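Local coordinates for RNA-dependent RNA Polymerase (Bombyx mori cytoplasmic polyhedrosis virus, PDB 6TZ0), which catalyses RNA-templated RNA synthesis, transcribing the double-stranded viral genome conservatively into plus strands, and probably also makes the complementary minus strands, at residues Glu923-Val928 with Lys979-Thr984. Residues are numbered along the deposited sequence; the frame is centred on the assembly and turned at random.
Sequences EDISPV and KSAMAT
Two connecting loops of the C-terminal region meet where Glu-923, Asp-924 and Ile-925, leading into helix 927-937, lie against Ala-981 to Thr-984, which follow helix 973-979. One backbone hydrogen bond joins them: Ala-983 N donates to Glu-923 O over 2.9 Å; the N-H...O angle of 174° shows a nearly straight bond, and the C=O...N angle of 163° puts the donor almost in line with the carbonyl. The same carbonyl oxygen, Glu-923 O, takes a CA-H...O contact from Met-982 CA at 3.5 Å, less straight at 126°. Beside this bond, the two branches of Ile-925 touch successive residues of 981-983. Ile-925 CG2 rests 3.5 Å from Met-982 O and 3.8 Å from Ala-983 CB, whereas Ile-925 CD1 approaches Ala-981 CB at 4.2 Å. At the other end, Glu-923 CB packs against Thr-984 CG2 at 3.8 Å. The Glu-923 chain has CG anti to the backbone N and is bent at chi2; its OE1 lies near Ala-983 CB, a nonbonded approach. The Met-982 side chain heads away from 923-928, although its CB still touches Glu-923 O, and meets Ile-433, Lys-922 and Thr-987; its backbone hydrogen-bonds with Trp-445, while Ala-981 touches Val-451 of helix 449-455. With a single backbone bond and small apolar contacts around it, this is a loop-to-loop junction away from the nucleotide- and magnesium-binding sites, joining the entry to one helix with the exit from another.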
ATOM      1  N   GLU A 923      -6.096  26.596   7.516  1.00 81.38           N
ATOM      2  CA  GLU A 923      -7.021  27.668   7.174  1.00 81.38           C
ATOM      3  C   GLU A 923      -8.156  27.055   6.361  1.00 81.38           C
ATOM      4  O   GLU A 923      -7.963  26.665   5.206  1.00 81.38           O
ATOM      5  CB  GLU A 923      -6.298  28.779   6.417  1.00 81.38           C
ATOM      6  CG  GLU A 923      -7.020  30.111   6.445  1.00 81.38           C
ATOM      7  CD  GLU A 923      -7.988  30.273   5.308  1.00 81.38           C
ATOM      8  OE1 GLU A 923      -7.694  29.748   4.220  1.00 81.38           O
ATOM      9  OE2 GLU A 923      -9.043  30.913   5.503  1.00 81.38           O
ATOM     10  N   ASP A 924      -9.336  26.970   6.968  1.00 77.11           N
ATOM     11  CA  ASP A 924     -10.414  26.148   6.443  1.00 77.11           C
ATOM     12  C   ASP A 924     -11.177  26.852   5.326  1.00 77.11           C
ATOM     13  O   ASP A 924     -11.103  28.069   5.151  1.00 77.11           O
ATOM     14  CB  ASP A 924     -11.388  25.768   7.557  1.00 77.11           C
ATOM     15  CG  ASP A 924     -10.779  24.816   8.564  1.00 77.11           C
ATOM     16  OD1 ASP A 924      -9.852  24.062   8.195  1.00 77.11           O
ATOM     17  OD2 ASP A 924     -11.240  24.812   9.725  1.00 77.11           O
ATOM     18  N   ILE A 925     -11.925  26.052   4.564  1.00 70.39           N
ATOM     19  CA  ILE A 925     -12.836  26.551   3.541  1.00 70.39           C
ATOM     20  C   ILE A 925     -14.155  26.938   4.195  1.00 70.39           C
ATOM     21  O   ILE A 925     -14.387  26.636   5.371  1.00 70.39           O
ATOM     22  CB  ILE A 925     -13.056  25.517   2.421  1.00 70.39           C
ATOM     23  CG1 ILE A 925     -13.671  24.240   2.981  1.00 70.39           C
ATOM     24  CG2 ILE A 925     -11.762  25.190   1.724  1.00 70.39           C
ATOM     25  CD1 ILE A 925     -14.123  23.280   1.913  1.00 70.39           C
ATOM     26  N   SER A 926     -15.016  27.618   3.442  1.00 66.92           N
ATOM     27  CA  SER A 926     -16.283  28.089   3.977  1.00 66.92           C
ATOM     28  C   SER A 926     -17.227  26.913   4.228  1.00 66.92           C
ATOM     29  O   SER A 926     -17.205  25.926   3.490  1.00 66.92           O
ATOM     30  CB  SER A 926     -16.924  29.084   3.013  1.00 66.92           C
ATOM     31  OG  SER A 926     -17.300  28.460   1.802  1.00 66.92           O
ATOM     32  N   PRO A 927     -18.053  26.984   5.280  1.00 63.67           N
ATOM     33  CA  PRO A 927     -18.914  25.835   5.612  1.00 63.67           C
ATOM     34  C   PRO A 927     -20.042  25.600   4.622  1.00 63.67           C
ATOM     35  O   PRO A 927     -20.525  24.464   4.530  1.00 63.67           O
ATOM     36  CB  PRO A 927     -19.455  26.195   6.999  1.00 63.67           C
ATOM     37  CG  PRO A 927     -19.407  27.674   7.044  1.00 63.67           C
ATOM     38  CD  PRO A 927     -18.192  28.072   6.263  1.00 63.67           C
ATOM     39  N   VAL A 928     -20.473  26.633   3.892  1.00 62.45           N
ATOM     40  CA  VAL A 928     -21.407  26.447   2.783  1.00 62.45           C
ATOM     41  C   VAL A 928     -20.784  25.558   1.715  1.00 62.45           C
ATOM     42  O   VAL A 928     -21.436  24.651   1.176  1.00 62.45           O
ATOM     43  CB  VAL A 928     -21.822  27.818   2.215  1.00 62.45           C
ATOM     44  CG1 VAL A 928     -22.742  27.662   1.014  1.00 62.45           C
ATOM     45  CG2 VAL A 928     -22.487  28.655   3.290  1.00 62.45           C
ATOM     46  N   LYS A 979     -12.433  18.366   8.146  1.00 65.54           N
ATOM     47  CA  LYS A 979     -11.098  18.164   8.696  1.00 65.54           C
ATOM     48  C   LYS A 979     -10.040  18.237   7.607  1.00 65.54           C
ATOM     49  O   LYS A 979      -9.047  18.958   7.745  1.00 65.54           O
ATOM     50  CB  LYS A 979     -10.996  16.823   9.426  1.00 65.54           C
ATOM     51  CG  LYS A 979     -11.866  16.695  10.650  1.00 65.54           C
ATOM     52  CD  LYS A 979     -11.500  17.685  11.727  1.00 65.54           C
ATOM     53  CE  LYS A 979     -12.355  17.454  12.959  1.00 65.54           C
ATOM     54  NZ  LYS A 979     -13.783  17.802  12.697  1.00 65.54           N
ATOM     55  N   SER A 980     -10.231  17.505   6.515  1.00 63.75           N
ATOM     56  CA  SER A 980      -9.116  17.311   5.599  1.00 63.75           C
ATOM     57  C   SER A 980      -9.081  18.286   4.424  1.00 63.75           C
ATOM     58  O   SER A 980      -8.425  17.985   3.425  1.00 63.75           O
ATOM     59  CB  SER A 980      -9.121  15.872   5.081  1.00 63.75           C
ATOM     60  OG  SER A 980     -10.297  15.603   4.348  1.00 63.75           O
ATOM     61  N   ALA A 981      -9.729  19.444   4.509  1.00 68.26           N
ATOM     62  CA  ALA A 981      -9.690  20.410   3.420  1.00 68.26           C
ATOM     63  C   ALA A 981      -9.187  21.768   3.894  1.00 68.26           C
ATOM     64  O   ALA A 981      -9.399  22.168   5.042  1.00 68.26           O
ATOM     65  CB  ALA A 981     -11.065  20.575   2.773  1.00 68.26           C
ATOM     66  N   MET A 982      -8.520  22.480   2.985  1.00 74.74           N
ATOM     67  CA  MET A 982      -7.946  23.790   3.256  1.00 74.74           C
ATOM     68  C   MET A 982      -8.276  24.735   2.114  1.00 74.74           C
ATOM     69  O   MET A 982      -8.470  24.308   0.975  1.00 74.74           O
ATOM     70  CB  MET A 982      -6.431  23.726   3.400  1.00 74.74           C
ATOM     71  CG  MET A 982      -5.939  22.964   4.594  1.00 74.74           C
ATOM     72  SD  MET A 982      -4.153  22.886   4.518  1.00 74.74           S
ATOM     73  CE  MET A 982      -4.007  21.751   3.156  1.00 74.74           C
ATOM     74  N   ALA A 983      -8.322  26.029   2.423  1.00 75.53           N
ATOM     75  CA  ALA A 983      -8.496  27.048   1.399  1.00 75.53           C
ATOM     76  C   ALA A 983      -7.180  27.642   0.922  1.00 75.53           C
ATOM     77  O   ALA A 983      -7.194  28.514   0.049  1.00 75.53           O
ATOM     78  CB  ALA A 983      -9.407  28.168   1.908  1.00 75.53           C
ATOM     79  N   THR A 984      -6.052  27.192   1.466  1.00 77.67           N
ATOM     80  CA  THR A 984      -4.740  27.637   1.030  1.00 77.67           C
ATOM     81  C   THR A 984      -3.767  26.473   1.136  1.00 77.67           C
ATOM     82  O   THR A 984      -4.086  25.418   1.690  1.00 77.67           O
ATOM     83  CB  THR A 984      -4.246  28.829   1.849  1.00 77.67           C
ATOM     84  OG1 THR A 984      -2.992  29.281   1.325  1.00 77.67           O
ATOM     85  CG2 THR A 984      -4.081  28.435   3.304  1.00 77.67           C
TER